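Local coordinates for protein 2,5-dihydroxypyridine 5,6-dioxygenase (Pseudomonas putida KT2440, PDB 7CN3) that catalyses the iron(II)-dependent oxidative opening of the 2,5-dihydroxypyridine ring to N-formylmaleamate, a step of aerobic nicotinate degradation, at residues L18-E23 and A181-R186; L30-S35 and D99-L104; D214-F219 and L319-R324; F255-V260 and R313-H318. All coordinates share one frame; numbering follows the deposited sequence.

Interaction 1. Residues L18-E23 and A181-R186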
# COMPACT_ATOMS: atom_id res chain seq x y z
N LEU C 18 -24.88 20.96 1.18
CA LEU C 18 -26.27 20.78 0.80
C LEU C 18 -26.98 19.86 1.78
O LEU C 18 -28.19 19.96 1.96
CB LEU C 18 -26.38 20.20 -0.62
CG LEU C 18 -26.06 21.14 -1.79
CD1 LEU C 18 -26.06 20.39 -3.11
CD2 LEU C 18 -27.05 22.32 -1.83
N SER C 19 -26.26 18.93 2.41
CA SER C 19 -26.86 18.06 3.40
C SER C 19 -26.84 18.67 4.80
O SER C 19 -27.01 17.94 5.78
CB SER C 19 -26.16 16.69 3.41
OG SER C 19 -26.26 16.05 2.15
N ARG C 20 -26.62 19.99 4.90
CA ARG C 20 -26.69 20.74 6.16
C ARG C 20 -25.70 20.23 7.20
O ARG C 20 -25.98 20.22 8.39
CB ARG C 20 -28.12 20.73 6.72
CG ARG C 20 -29.17 21.22 5.72
CD ARG C 20 -30.47 21.67 6.38
NE ARG C 20 -31.42 22.17 5.39
CZ ARG C 20 -32.70 21.80 5.28
NH1 ARG C 20 -33.46 22.31 4.32
NH2 ARG C 20 -33.22 20.93 6.14
N VAL C 21 -24.53 19.78 6.75
CA VAL C 21 -23.46 19.43 7.68
C VAL C 21 -22.70 20.71 8.03
O VAL C 21 -22.24 21.42 7.13
CB VAL C 21 -22.53 18.38 7.07
CG1 VAL C 21 -21.25 18.25 7.90
CG2 VAL C 21 -23.26 17.03 6.91
N ASP C 22 -22.60 21.01 9.31
CA ASP C 22 -21.75 22.11 9.76
C ASP C 22 -21.17 21.73 11.11
O ASP C 22 -21.19 20.55 11.50
CB ASP C 22 -22.53 23.45 9.78
CG ASP C 22 -23.78 23.40 10.66
OD1 ASP C 22 -23.84 22.61 11.62
OD2 ASP C 22 -24.72 24.19 10.38
N GLU C 23 -20.66 22.73 11.85
CA GLU C 23 -20.00 22.48 13.13
C GLU C 23 -20.96 21.92 14.18
O GLU C 23 -20.51 21.31 15.15
CB GLU C 23 -19.35 23.78 13.64
CG GLU C 23 -20.30 24.99 13.76
CD GLU C 23 -20.58 25.68 12.42
OE1 GLU C 23 -21.42 26.62 12.39
OE2 GLU C 23 -19.98 25.29 11.39
N ALA C 181 -28.83 14.52 1.47
CA ALA C 181 -29.58 14.14 2.67
C ALA C 181 -29.66 15.34 3.61
O ALA C 181 -28.96 15.41 4.62
CB ALA C 181 -28.93 12.96 3.34
N ASP C 182 -30.56 16.28 3.29
CA ASP C 182 -30.67 17.51 4.07
C ASP C 182 -31.69 17.43 5.21
O ASP C 182 -31.51 18.08 6.23
CB ASP C 182 -31.03 18.70 3.16
CG ASP C 182 -32.28 18.45 2.31
OD1 ASP C 182 -32.68 17.28 2.17
OD2 ASP C 182 -32.87 19.43 1.79
N GLU C 183 -32.76 16.65 5.04
CA GLU C 183 -33.79 16.62 6.07
C GLU C 183 -33.53 15.48 7.05
O GLU C 183 -33.09 14.40 6.65
CB GLU C 183 -35.16 16.45 5.44
CG GLU C 183 -35.40 17.42 4.30
CD GLU C 183 -36.45 18.46 4.62
OE1 GLU C 183 -36.26 19.21 5.61
OE2 GLU C 183 -37.45 18.53 3.87
N PRO C 184 -33.83 15.68 8.33
CA PRO C 184 -33.59 14.62 9.32
C PRO C 184 -34.45 13.39 9.05
O PRO C 184 -35.57 13.48 8.54
CB PRO C 184 -33.96 15.29 10.64
CG PRO C 184 -34.96 16.33 10.25
CD PRO C 184 -34.50 16.85 8.91
N GLY C 185 -33.92 12.22 9.41
CA GLY C 185 -34.69 11.00 9.27
C GLY C 185 -34.95 10.56 7.85
O GLY C 185 -35.79 9.67 7.63
N ARG C 186 -34.26 11.14 6.87
CA ARG C 186 -34.51 10.86 5.47
C ARG C 186 -33.24 10.32 4.82
O ARG C 186 -32.12 10.72 5.17
CB ARG C 186 -35.00 12.12 4.76
CG ARG C 186 -35.21 11.93 3.29
CD ARG C 186 -35.75 13.19 2.64
NE ARG C 186 -35.79 12.99 1.20
CZ ARG C 186 -34.74 13.15 0.40
NH1 ARG C 186 -33.57 13.53 0.93
NH2 ARG C 186 -34.87 12.93 -0.90
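Ser19 meets Ala181 where helix 5-18 ends in a Schellman motif, whose C-prime residue, Arg20, takes the positive phi that turns the chain out of the helix. The hydroxyl of Ser19 accepts the loop amide, Ala181 N lying 3.1 Å from Ser19 OG with a somewhat bent N-H...O angle of 146°. Because OG sits beside its own backbone N (chi1 -60°), it can also bond to the carbonyl of Val15, so one hydroxyl ties the last helical turn to the loop. Replacing Ser19 by alanine would probably leave the N-H of Ala181 without this acceptor and the loop less firmly held to the helix end.

Next along, Asp182 CB packs 3.3 Å from Leu18 O and lies over one face of the Arg20 guanidinium. The salt bridge there, Arg20 NH1 to Asp182 OD2 at 3.9 Å, is long and purely electrostatic, since the oxygen is well out of the guanidinium plane. Glu183 instead comes to the edge, its OE1 3.5 Å from Arg20 NH2, with the two flat groups almost perpendicular. The stronger partner of Asp182 is Lys139, by a salt bridge from OD2, and Tyr178 OH bonds to OD1.

Further out, Arg118 of strand 118-121 joins both segments: its NE and NH2 bond respectively to Ala181 O and Ser19 O, two acceptors 3.4 Å apart.

Interaction 2. Residues L30-S35 and D99-L104. With G6C (5-oxidanyl-1H-pyridin-2-one), chain M.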
# COMPACT_ATOMS: atom_id res chain seq x y z
N LEU C 30 -19.65 5.23 7.06
CA LEU C 30 -19.80 3.79 7.19
C LEU C 30 -19.11 3.10 6.03
O LEU C 30 -19.31 3.47 4.87
CB LEU C 30 -21.28 3.41 7.24
CG LEU C 30 -21.60 1.93 7.17
CD1 LEU C 30 -21.05 1.21 8.41
CD2 LEU C 30 -23.14 1.80 7.02
N LYS C 31 -18.31 2.08 6.33
CA LYS C 31 -17.49 1.44 5.31
C LYS C 31 -17.26 -0.02 5.65
O LYS C 31 -17.47 -0.46 6.78
CB LYS C 31 -16.13 2.18 5.14
CG LYS C 31 -15.02 1.74 6.11
CD LYS C 31 -14.00 2.89 6.31
CE LYS C 31 -12.67 2.42 6.86
NZ LYS C 31 -11.92 3.56 7.46
N SER C 32 -16.86 -0.78 4.63
CA SER C 32 -16.32 -2.12 4.79
C SER C 32 -15.10 -2.23 3.88
O SER C 32 -14.70 -1.26 3.24
CB SER C 32 -17.38 -3.18 4.46
OG SER C 32 -16.88 -4.49 4.71
N HIS C 33 -14.49 -3.42 3.81
CA HIS C 33 -13.19 -3.52 3.14
C HIS C 33 -13.27 -3.18 1.66
O HIS C 33 -12.28 -2.72 1.08
CB HIS C 33 -12.60 -4.93 3.33
CG HIS C 33 -13.17 -5.96 2.39
ND1 HIS C 33 -14.07 -6.91 2.80
CD2 HIS C 33 -12.94 -6.19 1.08
CE1 HIS C 33 -14.40 -7.68 1.77
NE2 HIS C 33 -13.72 -7.26 0.71
N TYR C 34 -14.41 -3.43 1.03
CA TYR C 34 -14.62 -3.19 -0.40
C TYR C 34 -15.10 -1.78 -0.70
O TYR C 34 -15.41 -1.48 -1.87
CB TYR C 34 -15.62 -4.21 -0.96
CG TYR C 34 -16.94 -4.24 -0.20
CD1 TYR C 34 -17.08 -5.01 0.95
CD2 TYR C 34 -18.03 -3.50 -0.63
CE1 TYR C 34 -18.27 -5.05 1.65
CE2 TYR C 34 -19.23 -3.52 0.07
CZ TYR C 34 -19.34 -4.31 1.20
OH TYR C 34 -20.53 -4.35 1.90
N SER C 35 -15.18 -0.90 0.30
CA SER C 35 -15.54 0.49 0.06
C SER C 35 -14.44 1.20 -0.72
O SER C 35 -13.25 0.93 -0.53
CB SER C 35 -15.81 1.21 1.38
OG SER C 35 -17.01 0.76 1.99
N ASP C 99 -22.99 6.58 3.74
CA ASP C 99 -22.98 5.14 3.52
C ASP C 99 -22.20 4.84 2.24
O ASP C 99 -22.65 5.15 1.13
CB ASP C 99 -24.41 4.61 3.46
CG ASP C 99 -24.47 3.11 3.29
OD1 ASP C 99 -23.42 2.43 3.41
OD2 ASP C 99 -25.58 2.62 3.03
N THR C 100 -21.01 4.25 2.40
CA THR C 100 -20.20 3.77 1.29
C THR C 100 -20.19 2.25 1.19
O THR C 100 -19.32 1.69 0.52
CB THR C 100 -18.76 4.30 1.40
OG1 THR C 100 -18.03 3.54 2.37
CG2 THR C 100 -18.75 5.80 1.79
N MET C 101 -21.13 1.56 1.85
CA MET C 101 -21.21 0.11 1.73
C MET C 101 -22.59 -0.41 1.32
O MET C 101 -22.67 -1.55 0.84
CB MET C 101 -20.76 -0.58 3.03
CG MET C 101 -21.65 -0.44 4.24
SD MET C 101 -21.05 -1.49 5.58
CE MET C 101 -20.92 -3.03 4.72
N MET C 102 -23.66 0.38 1.50
CA MET C 102 -25.01 0.19 0.97
C MET C 102 -25.91 -0.64 1.89
O MET C 102 -25.91 -1.88 1.84
CB MET C 102 -24.98 -0.43 -0.43
CG MET C 102 -26.23 -0.18 -1.26
SD MET C 102 -27.39 -1.54 -1.16
CE MET C 102 -28.37 -1.20 -2.60
N LEU C 103 -26.72 0.05 2.69
CA LEU C 103 -27.69 -0.55 3.59
C LEU C 103 -29.13 -0.49 3.06
O LEU C 103 -30.03 -1.07 3.68
CB LEU C 103 -27.64 0.14 4.96
CG LEU C 103 -26.38 0.12 5.84
CD1 LEU C 103 -26.60 0.95 7.09
CD2 LEU C 103 -26.04 -1.30 6.24
N LEU C 104 -29.37 0.22 1.95
CA LEU C 104 -30.72 0.36 1.43
C LEU C 104 -31.37 -1.00 1.20
O LEU C 104 -30.69 -1.97 0.84
CB LEU C 104 -30.72 1.18 0.13
CG LEU C 104 -32.04 1.24 -0.67
CD1 LEU C 104 -33.07 2.22 -0.06
CD2 LEU C 104 -31.77 1.56 -2.15
OB G6C M . -33.02 0.07 -5.62
CG G6C M . -32.39 1.28 -5.63
CD1 G6C M . -33.19 2.42 -5.52
CD2 G6C M . -31.01 1.36 -5.74
NE1 G6C M . -32.60 3.62 -5.52
CE2 G6C M . -30.43 2.62 -5.75
CZ G6C M . -31.26 3.74 -5.63
OH G6C M . -30.73 4.99 -5.61
O HOH W 1 -22.65 -4.54 -0.21
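Thr100 turns its OG1 into the position between its backbone N and carbonyl carbon (chi1 79°), which lets Thr100 OG1 donate to Leu30 O at 2.8 Å. The same oxygen receives the amide, Thr100 N to Leu30 O being 3.1 Å, so two donors of one residue grip it. Ser35 OG, set beside its backbone N (chi1 -71°), in turn donates to Thr100 O at 2.9 Å, approaching from above the carbonyl plane. That OG also accepts from Ser32 N, bracing the type I turn from Ser32 to Ser35.

The Met101 side chain runs at a slant across those of Leu30 and Tyr34. Its CG rests 3.8 Å from Leu30 CG, and the bend in its chain brings CE to the hydroxyl end of Tyr34, 3.1 Å from Tyr34 OH, and against Ser32 CB. A water links that hydroxyl to Met101 O. Leu30 CD2 also meets Leu103 CD1 at 3.6 Å. Asp99 shapes the outgoing loop as an Asx turn, its OD1 taking Met101 N and Met102 N from the same face while OD2 uses its syn lone pair for Leu103 N. The loop then delivers Leu104 CD2 to within 3.5 Å of CG of the bound dihydroxypyridine.

Leu30 and Asp99 form a parallel bridge between strands 26-31 and 96-99, neighbours in the five-stranded parallel sheet. Strands 53-58 and 118-121 flank the pair, and Val40 of helix 37-49 packs against Lys31, Ser35 and Thr100.

Interaction 3. Residues D214-F219 and L319-R324. With FE2 (Fe (II) ion), chain L.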
# COMPACT_ATOMS: atom_id res chain seq x y z
N ASP C 214 -34.16 -2.03 -23.72
CA ASP C 214 -34.46 -1.83 -22.31
C ASP C 214 -33.49 -2.67 -21.45
O ASP C 214 -32.79 -3.57 -21.94
CB ASP C 214 -35.93 -2.17 -22.01
CG ASP C 214 -36.91 -1.11 -22.55
OD1 ASP C 214 -36.51 0.07 -22.71
OD2 ASP C 214 -38.10 -1.44 -22.83
N ILE C 215 -33.47 -2.38 -20.15
CA ILE C 215 -32.37 -2.81 -19.28
C ILE C 215 -32.91 -3.57 -18.07
O ILE C 215 -33.92 -3.17 -17.48
CB ILE C 215 -31.54 -1.61 -18.81
CG1 ILE C 215 -30.82 -0.96 -19.99
CG2 ILE C 215 -30.51 -2.03 -17.75
CD1 ILE C 215 -30.32 0.44 -19.69
N ILE C 216 -32.21 -4.64 -17.69
CA ILE C 216 -32.41 -5.30 -16.40
C ILE C 216 -31.18 -5.08 -15.54
O ILE C 216 -30.06 -5.45 -15.95
CB ILE C 216 -32.67 -6.80 -16.55
CG1 ILE C 216 -33.96 -7.08 -17.32
CG2 ILE C 216 -32.71 -7.44 -15.15
CD1 ILE C 216 -34.21 -8.58 -17.60
N LEU C 217 -31.37 -4.52 -14.35
CA LEU C 217 -30.34 -4.43 -13.32
C LEU C 217 -30.62 -5.45 -12.23
O LEU C 217 -31.77 -5.58 -11.79
CB LEU C 217 -30.30 -3.02 -12.73
CG LEU C 217 -30.07 -1.94 -13.79
CD1 LEU C 217 -30.33 -0.54 -13.21
CD2 LEU C 217 -28.66 -2.01 -14.37
N PRO C 218 -29.60 -6.19 -11.76
CA PRO C 218 -28.18 -5.96 -12.01
C PRO C 218 -27.53 -6.67 -13.22
O PRO C 218 -26.30 -6.62 -13.29
CB PRO C 218 -27.53 -6.46 -10.71
CG PRO C 218 -28.38 -7.62 -10.31
CD PRO C 218 -29.81 -7.28 -10.77
N PHE C 219 -28.29 -7.29 -14.14
CA PHE C 219 -27.67 -7.95 -15.30
C PHE C 219 -26.84 -6.95 -16.10
O PHE C 219 -25.79 -7.30 -16.63
CB PHE C 219 -28.72 -8.56 -16.23
CG PHE C 219 -29.67 -9.56 -15.59
CD1 PHE C 219 -29.48 -10.03 -14.29
CD2 PHE C 219 -30.77 -10.03 -16.32
CE1 PHE C 219 -30.37 -10.94 -13.72
CE2 PHE C 219 -31.68 -10.93 -15.75
CZ PHE C 219 -31.47 -11.40 -14.45
N LEU C 319 -34.66 -6.86 -8.65
CA LEU C 319 -34.36 -6.37 -9.99
C LEU C 319 -34.91 -4.96 -10.18
O LEU C 319 -36.02 -4.65 -9.74
CB LEU C 319 -34.94 -7.28 -11.08
CG LEU C 319 -34.68 -8.79 -11.01
CD1 LEU C 319 -35.49 -9.53 -12.06
CD2 LEU C 319 -33.19 -9.11 -11.11
N ASP C 320 -34.11 -4.10 -10.85
CA ASP C 320 -34.50 -2.76 -11.28
C ASP C 320 -34.54 -2.72 -12.79
O ASP C 320 -33.52 -2.98 -13.43
CB ASP C 320 -33.53 -1.69 -10.77
CG ASP C 320 -33.79 -1.29 -9.32
OD1 ASP C 320 -34.97 -1.13 -8.93
OD2 ASP C 320 -32.83 -1.13 -8.53
N ILE C 321 -35.70 -2.40 -13.37
CA ILE C 321 -35.90 -2.47 -14.82
C ILE C 321 -36.39 -1.13 -15.36
O ILE C 321 -37.58 -0.80 -15.20
CB ILE C 321 -36.88 -3.60 -15.17
CG1 ILE C 321 -36.33 -4.94 -14.66
CG2 ILE C 321 -37.12 -3.65 -16.68
CD1 ILE C 321 -37.31 -6.14 -14.74
N PRO C 322 -35.54 -0.32 -16.01
CA PRO C 322 -36.03 0.89 -16.68
C PRO C 322 -36.49 0.65 -18.12
O PRO C 322 -35.86 -0.08 -18.89
CB PRO C 322 -34.81 1.82 -16.63
CG PRO C 322 -33.65 0.90 -16.69
CD PRO C 322 -34.06 -0.35 -15.93
N LEU C 323 -37.63 1.25 -18.45
CA LEU C 323 -38.24 1.16 -19.77
C LEU C 323 -38.20 2.52 -20.44
O LEU C 323 -38.50 3.55 -19.81
CB LEU C 323 -39.69 0.68 -19.67
CG LEU C 323 -39.99 -0.60 -18.89
CD1 LEU C 323 -41.45 -0.98 -19.13
CD2 LEU C 323 -39.06 -1.76 -19.27
N ARG C 324 -37.83 2.54 -21.72
CA ARG C 324 -37.84 3.74 -22.56
C ARG C 324 -39.16 3.89 -23.28
O ARG C 324 -39.96 2.95 -23.37
CB ARG C 324 -36.73 3.71 -23.60
CG ARG C 324 -35.37 4.07 -23.04
CD ARG C 324 -34.27 3.54 -23.93
NE ARG C 324 -34.02 4.39 -25.10
CZ ARG C 324 -34.27 4.03 -26.36
NH1 ARG C 324 -33.99 4.88 -27.34
NH2 ARG C 324 -34.80 2.83 -26.65
FE FE2 L . -35.87 -1.71 -6.87
O HOH W 2 -40.03 0.25 -23.62
O HOH W 3 -34.31 1.30 -20.59
O HOH W 4 -35.76 0.55 -25.50
O HOH W 5 -36.48 -2.62 -4.85
O HOH W 6 -34.26 -0.15 -6.96
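Leu217 and Asp320 form an isolated antiparallel hydrogen-bonded pair: Leu217 N donates to Asp320 O at 2.8 Å, and Asp320 N to Leu217 O at 2.9 Å. Toward Asp214 the pairing does not continue, consistent with Pro322 having no N-H to give Ile215 O; its ring carbon CD instead abuts Ile215 O at 3.2 Å.

Polar side-chain contacts gather at the other end. Asp214 CG stands beside its backbone N (chi1 -73°), from where OD1 accepts Arg324 N at 3.0 Å, the amide coming in above the carboxylate plane. Waters connect the Asp214 carboxylate to Pro322 O, Arg324 O and Arg324 NH2, while Asp211 N holds OD2. The charge of Arg324 has its stronger partner in Glu246 of a neighbouring subunit.

Apolar contacts run along the pair. The Ile216 and Ile321 side chains extend alongside each other, CG1 to CG1 at 4.2 Å, and Ile215 CB meets Pro322 CG at 3.9 Å. Leu319 CD2 is 3.9 Å from CD of Pro218, which follows a cis peptide bond.

The metal contact belongs to Asp320, whose OD1 binds iron(II) at 2.3 Å alongside two waters, His265, His318 and Ser302; its OD2 is salt-bridged to Arg293, a second-shell charge that probably steadies the carboxylate.

Strand 319-323 borders an antiparallel sheet beside strand 299-303, so segment 214-219 covers its outer edge, and helix 243-254 packs Leu248, Tyr251 and Met252 against Leu319.

Interaction 4. Residues F255-V260 and R313-H318. With FE2 (Fe (II) ion), chain L.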
# COMPACT_ATOMS: atom_id res chain seq x y z
N PHE C 255 -33.53 -18.55 -6.75
CA PHE C 255 -33.72 -18.17 -5.36
C PHE C 255 -34.77 -19.02 -4.65
O PHE C 255 -34.83 -18.98 -3.42
CB PHE C 255 -34.08 -16.69 -5.29
CG PHE C 255 -32.94 -15.79 -5.69
CD1 PHE C 255 -31.98 -15.42 -4.76
CD2 PHE C 255 -32.79 -15.39 -7.01
CE1 PHE C 255 -30.90 -14.63 -5.14
CE2 PHE C 255 -31.73 -14.58 -7.39
CZ PHE C 255 -30.78 -14.21 -6.45
N ASN C 256 -35.58 -19.78 -5.39
CA ASN C 256 -36.54 -20.72 -4.82
C ASN C 256 -37.43 -20.04 -3.77
O ASN C 256 -37.54 -20.48 -2.63
CB ASN C 256 -35.80 -21.92 -4.23
CG ASN C 256 -36.73 -23.00 -3.74
OD1 ASN C 256 -37.54 -23.52 -4.51
ND2 ASN C 256 -36.62 -23.33 -2.45
N ASP C 257 -38.07 -18.95 -4.19
CA ASP C 257 -38.87 -18.11 -3.30
C ASP C 257 -39.93 -17.39 -4.12
O ASP C 257 -39.60 -16.51 -4.92
CB ASP C 257 -37.95 -17.12 -2.57
CG ASP C 257 -38.69 -16.25 -1.57
OD1 ASP C 257 -39.92 -16.38 -1.43
OD2 ASP C 257 -38.03 -15.40 -0.93
N PRO C 258 -41.22 -17.73 -3.96
CA PRO C 258 -42.25 -17.13 -4.84
C PRO C 258 -42.34 -15.62 -4.73
O PRO C 258 -42.88 -14.98 -5.64
CB PRO C 258 -43.55 -17.80 -4.36
CG PRO C 258 -43.12 -19.07 -3.66
CD PRO C 258 -41.77 -18.75 -3.05
N GLU C 259 -41.78 -15.04 -3.68
CA GLU C 259 -41.86 -13.60 -3.45
C GLU C 259 -40.99 -12.79 -4.41
O GLU C 259 -41.16 -11.57 -4.48
CB GLU C 259 -41.43 -13.29 -2.03
CG GLU C 259 -42.40 -13.78 -0.95
CD GLU C 259 -41.94 -13.36 0.42
OE1 GLU C 259 -40.92 -12.63 0.50
OE2 GLU C 259 -42.58 -13.75 1.42
N VAL C 260 -40.04 -13.41 -5.12
CA VAL C 260 -39.22 -12.64 -6.04
C VAL C 260 -40.06 -12.10 -7.20
O VAL C 260 -39.63 -11.16 -7.88
CB VAL C 260 -38.02 -13.46 -6.57
CG1 VAL C 260 -37.31 -14.20 -5.45
CG2 VAL C 260 -38.44 -14.43 -7.66
N ARG C 313 -42.87 -8.70 1.99
CA ARG C 313 -41.87 -9.52 1.31
C ARG C 313 -40.45 -9.11 1.68
O ARG C 313 -40.03 -7.98 1.41
CB ARG C 313 -42.08 -9.47 -0.20
CG ARG C 313 -43.47 -10.00 -0.59
CD ARG C 313 -43.54 -10.27 -2.08
NE ARG C 313 -43.08 -9.12 -2.85
CZ ARG C 313 -43.85 -8.08 -3.17
NH1 ARG C 313 -45.12 -8.06 -2.78
NH2 ARG C 313 -43.36 -7.07 -3.88
N LYS C 314 -39.71 -10.05 2.27
CA LYS C 314 -38.32 -9.85 2.66
C LYS C 314 -37.32 -10.50 1.70
O LYS C 314 -36.12 -10.51 1.99
CB LYS C 314 -38.11 -10.39 4.07
CG LYS C 314 -38.35 -11.91 4.18
CD LYS C 314 -38.38 -12.40 5.63
CE LYS C 314 -37.49 -13.63 5.82
NZ LYS C 314 -36.04 -13.27 5.95
N THR C 315 -37.78 -11.03 0.56
CA THR C 315 -36.98 -11.87 -0.32
C THR C 315 -35.72 -11.15 -0.82
O THR C 315 -35.72 -9.93 -1.00
CB THR C 315 -37.82 -12.34 -1.51
OG1 THR C 315 -37.22 -13.49 -2.12
CG2 THR C 315 -38.00 -11.21 -2.52
N PRO C 316 -34.63 -11.89 -1.05
CA PRO C 316 -33.38 -11.24 -1.46
C PRO C 316 -33.29 -10.87 -2.93
O PRO C 316 -32.59 -9.92 -3.28
CB PRO C 316 -32.31 -12.28 -1.10
CG PRO C 316 -33.02 -13.56 -1.11
CD PRO C 316 -34.41 -13.29 -0.65
N CYS C 317 -33.96 -11.62 -3.81
CA CYS C 317 -33.81 -11.38 -5.24
C CYS C 317 -34.47 -10.07 -5.64
O CYS C 317 -35.68 -9.91 -5.49
CB CYS C 317 -34.40 -12.51 -6.07
SG CYS C 317 -34.39 -12.12 -7.85
N HIS C 318 -33.69 -9.18 -6.22
CA HIS C 318 -34.18 -7.84 -6.46
C HIS C 318 -33.71 -7.30 -7.81
O HIS C 318 -32.51 -7.26 -8.07
CB HIS C 318 -33.70 -6.94 -5.34
CG HIS C 318 -34.04 -5.54 -5.59
ND1 HIS C 318 -33.12 -4.61 -6.02
CD2 HIS C 318 -35.24 -4.92 -5.59
CE1 HIS C 318 -33.74 -3.46 -6.21
NE2 HIS C 318 -35.02 -3.63 -5.96
FE FE2 L . -35.87 -1.71 -6.87
O HOH W 7 -37.06 -9.95 -7.63
O HOH W 5 -36.48 -2.62 -4.85
O HOH W 6 -34.26 -0.15 -6.96
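Val260 and Cys317 bring the two segments closest, their CA atoms 5.6 Å apart, without a backbone hydrogen bond between them. An Asx turn, Asp257 OD1 to Glu259 N, introduces the 3-10 segment that starts at Pro258, after helix 243-254, and side chains of segment 255-260 grip segment 313-318, the approach to strand 319-323.

Cys317 carries the apolar part. Its CB lies over one face of the Phe255 ring, 3.6 Å from the ring centroid and 17° off the normal, a CH-pi contact; the sulfur, set anti to the backbone N (chi1 173°), meets the ring obliquely. On another flank Val260 CG1 presses against Cys317 CB at 3.4 Å, a tight fit. Tyr251 packs edge-to-face with Phe255. An alanine at Phe255 takes away the ring that Cys317 CB and Tyr251 pack against, and would probably open a gap there and leave Cys317 freer to shift.

Polar links flank this core. Thr315 OG1 donates to Asp257 OD2, although the modelled 2.4 Å is doubtfully short. Glu259 and Arg313 run antiparallel alongside each other, Glu259 CB 3.7 Å from Arg313 CD, and Glu259 OE1 accepts a weak bond from Lys314 N; Arg313 spends its guanidinium on Gly304 O and Ile263 O.

A water donates to both Val260 O and Cys317 O, just ahead of His318, whose NE2 binds the iron(II) ion at 2.3 Å.

In the fold
Interactions 3 and 4 meet at the metal: Asp320 and His318 bind the same iron(II) ion, and Pro218 CD lies 3.8 Å from His318 O, although their centres are about 17 Å apart. Interaction 2 approaches from the parallel-sheet side, its nearest atoms about 7 Å from those of either. Leu104, Asp320 and His318 all touch the dihydroxypyridine; His105, next after Leu104, hydrogen-bonds to it and packs its ring against His318, so the dihydroxypyridine lies between the parallel-sheet side and the iron site. Interaction 1, whose loop encloses interaction 2 along the chain, lies across the chain's centre from interactions 3 and 4, and the side chain of its Ala181 stays about 12 Å from the substrate.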